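Local atomic coordinates of galactokinase (Bifidobacterium longum subsp. infantis ATCC 15697 = JCM 1222 = DSM 20088, PDB entry 6TEQ), a protein that probably catalyses the ATP-dependent phosphorylation of galactose and binds 2-deoxy-2-fluoro-galactose in its sugar pocket. Residues Arg40-Gly45 / Gly188-Asn193. Residues are numbered along the deposited sequence; the frame is centred on the assembly and turned at random.
Sequences RVNLIG and GGLDQN. With GAF (2-deoxy-2-fluoro-alpha-D-galactopyranose), chain M.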
loop_
_atom_site.group_PDB
_atom_site.type_symbol
_atom_site.label_atom_id
_atom_site.label_comp_id
_atom_site.label_asym_id
_atom_site.label_seq_id
_atom_site.Cartn_x
_atom_site.Cartn_y
_atom_site.Cartn_z
ATOM N N ARG A 40 -0.526 -0.400 4.945
ATOM C CA ARG A 40 -1.768 0.261 4.552
ATOM C C ARG A 40 -2.779 -0.760 4.092
ATOM O O ARG A 40 -2.400 -1.824 3.521
ATOM C CB ARG A 40 -1.484 1.294 3.456
ATOM C CG ARG A 40 -1.038 0.742 2.119
ATOM C CD ARG A 40 -2.173 0.500 1.172
ATOM N NE ARG A 40 -1.724 -0.203 -0.032
ATOM C CZ ARG A 40 -1.638 -1.507 -0.188
ATOM N NH1 ARG A 40 -1.174 -1.990 -1.338
ATOM N NH2 ARG A 40 -2.118 -2.350 0.718
ATOM N N VAL A 41 -4.049 -0.372 4.175
ATOM C CA VAL A 41 -5.109 -1.046 3.385
ATOM C C VAL A 41 -5.816 -0.013 2.509
ATOM O O VAL A 41 -6.281 1.022 2.988
ATOM C CB VAL A 41 -6.098 -1.822 4.268
ATOM C CG1 VAL A 41 -5.576 -3.172 4.668
ATOM C CG2 VAL A 41 -6.403 -1.082 5.538
ATOM N N ASN A 42 -5.945 -0.361 1.245
ATOM C CA ASN A 42 -6.701 0.466 0.301
ATOM C C ASN A 42 -8.166 0.110 0.500
ATOM O O ASN A 42 -8.562 -1.012 0.239
ATOM C CB ASN A 42 -6.211 0.311 -1.123
ATOM C CG ASN A 42 -6.685 1.453 -1.978
ATOM O OD1 ASN A 42 -7.042 2.508 -1.459
ATOM N ND2 ASN A 42 -6.715 1.184 -3.269
ATOM N N LEU A 43 -8.962 1.063 0.934
ATOM C CA LEU A 43 -10.376 0.744 1.156
ATOM C C LEU A 43 -11.021 0.465 -0.200
ATOM O O LEU A 43 -11.863 -0.435 -0.295
ATOM C CB LEU A 43 -11.088 1.856 1.905
ATOM C CG LEU A 43 -10.596 2.177 3.303
ATOM C CD1 LEU A 43 -11.319 3.393 3.795
ATOM C CD2 LEU A 43 -10.774 0.999 4.257
ATOM N N ILE A 44 -10.744 1.322 -1.178
ATOM C CA ILE A 44 -11.310 1.192 -2.537
ATOM C C ILE A 44 -10.527 2.128 -3.434
ATOM O O ILE A 44 -9.832 3.002 -2.947
ATOM C CB ILE A 44 -12.831 1.544 -2.442
ATOM C CG1 ILE A 44 -13.584 1.072 -3.661
ATOM C CG2 ILE A 44 -13.108 2.996 -2.143
ATOM C CD1 ILE A 44 -15.098 1.065 -3.497
ATOM N N GLY A 45 -10.600 1.848 -4.718
ATOM C CA GLY A 45 -9.832 2.561 -5.743
ATOM C C GLY A 45 -8.582 1.793 -6.046
ATOM O O GLY A 45 -7.483 2.265 -5.804
ATOM N N GLY A 188 2.878 1.882 -8.280
ATOM C CA GLY A 188 2.299 3.210 -8.371
ATOM C C GLY A 188 2.636 3.855 -7.039
ATOM O O GLY A 188 3.572 3.430 -6.383
ATOM N N GLY A 189 1.978 4.922 -6.732
ATOM C CA GLY A 189 2.298 5.653 -5.521
ATOM C C GLY A 189 1.325 5.533 -4.423
ATOM O O GLY A 189 1.482 6.277 -3.438
ATOM N N LEU A 190 0.270 4.723 -4.588
ATOM C CA LEU A 190 -0.795 4.486 -3.584
ATOM C C LEU A 190 -0.174 4.297 -2.194
ATOM O O LEU A 190 -0.581 4.960 -1.193
ATOM C CB LEU A 190 -1.547 3.208 -4.000
ATOM C CG LEU A 190 -2.702 2.724 -3.120
ATOM C CD1 LEU A 190 -3.198 1.357 -3.592
ATOM C CD2 LEU A 190 -2.291 2.648 -1.673
ATOM N N ASP A 191 0.756 3.358 -2.117
ATOM C CA ASP A 191 1.178 2.797 -0.848
ATOM C C ASP A 191 2.026 3.817 -0.090
ATOM O O ASP A 191 1.916 3.940 1.178
ATOM C CB ASP A 191 1.970 1.515 -1.029
ATOM C CG ASP A 191 1.313 0.408 -1.812
ATOM O OD1 ASP A 191 0.088 0.523 -2.062
ATOM O OD2 ASP A 191 2.032 -0.592 -1.979
ATOM N N GLN A 192 2.867 4.540 -0.816
ATOM C CA GLN A 192 3.839 5.471 -0.245
ATOM C C GLN A 192 3.096 6.751 0.176
ATOM O O GLN A 192 3.383 7.319 1.290
ATOM C CB GLN A 192 4.930 5.776 -1.261
ATOM C CG GLN A 192 5.727 4.535 -1.682
ATOM C CD GLN A 192 5.110 3.730 -2.811
ATOM O OE1 GLN A 192 3.976 3.988 -3.289
ATOM N NE2 GLN A 192 5.857 2.733 -3.258
ATOM N N ASN A 193 2.103 7.180 -0.557
ATOM C CA ASN A 193 1.241 8.294 -0.142
ATOM C C ASN A 193 0.506 7.925 1.105
ATOM O O ASN A 193 0.428 8.764 2.074
ATOM C CB ASN A 193 0.312 8.730 -1.311
ATOM C CG ASN A 193 0.987 9.646 -2.309
ATOM O OD1 ASN A 193 1.059 10.836 -2.055
ATOM N ND2 ASN A 193 1.552 9.112 -3.381
HETATM C C1 GAF M . 0.093 -2.457 -5.597
HETATM C C2 GAF M . 0.876 -1.206 -5.933
HETATM F F2 GAF M . 1.982 -1.160 -5.151
HETATM C C3 GAF M . 0.054 0.050 -5.734
HETATM O O3 GAF M . 0.717 1.133 -6.305
HETATM C C4 GAF M . -1.330 -0.067 -6.440
HETATM O O4 GAF M . -1.244 -0.034 -7.859
HETATM C C5 GAF M . -1.992 -1.324 -5.991
HETATM O O5 GAF M . -1.170 -2.429 -6.279
HETATM C C6 GAF M . -3.345 -1.558 -6.631
HETATM O O6 GAF M . -4.271 -0.531 -6.281
HETATM O O1 GAF M . -0.038 -2.402 -4.189
#
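The guanidinium of R40 meets D191, L190 and the sugar along its edge, near its own plane, whereas the carboxylate of D191 is approached over a face. The two planes stand 83° apart. Both R40 nitrogens reach a single oxygen from the same side: NE lies 2.8 Å and NH1 2.9 Å from D191 OD1. N-H...O angles of 138° and 133° show that this side-on salt bridge, in which two donors share one oxygen, is bent at both. R40 gets there by a bend at chi2, which swings CD and NE across the L190 side chain at about a right angle, with R40 NE 3.3 Å from L190 CD2 in the conformer described. In that conformer the other methyl of L190 packs against N42, the next strand residue but one after R40, CD1 lying 3.5 Å from N42 ND2. That amide is fixed in turn by a hydrogen bond to G45 O, which lies in the amide plane, and by bonds to E46 and L56. Beyond the salt bridge, R40 NH1 comes within 3.1 Å of O1 of the alpha-anomer of the fluorogalactose, almost in the guanidinium plane, while D191 OD2 faces F2 at 3.2 Å. R40 NH2 is hydrogen-bonded to the carbonyl of G138, so the group is held at several points of its rim. A leucine in place of R40 would probably leave the buried D191 carboxylate without its positive partner and free to turn beside the sugar. The backbone N of G188 adds a weak hydrogen bond to the sugar O3. Joining strand 33-42 to the start of helix 190-197, these residues form one wall of the galactose pocket, next to the loop with G138 and S140, which binds ADP in another structure of this protein, as befits the active site of a GHMP-family galactokinase.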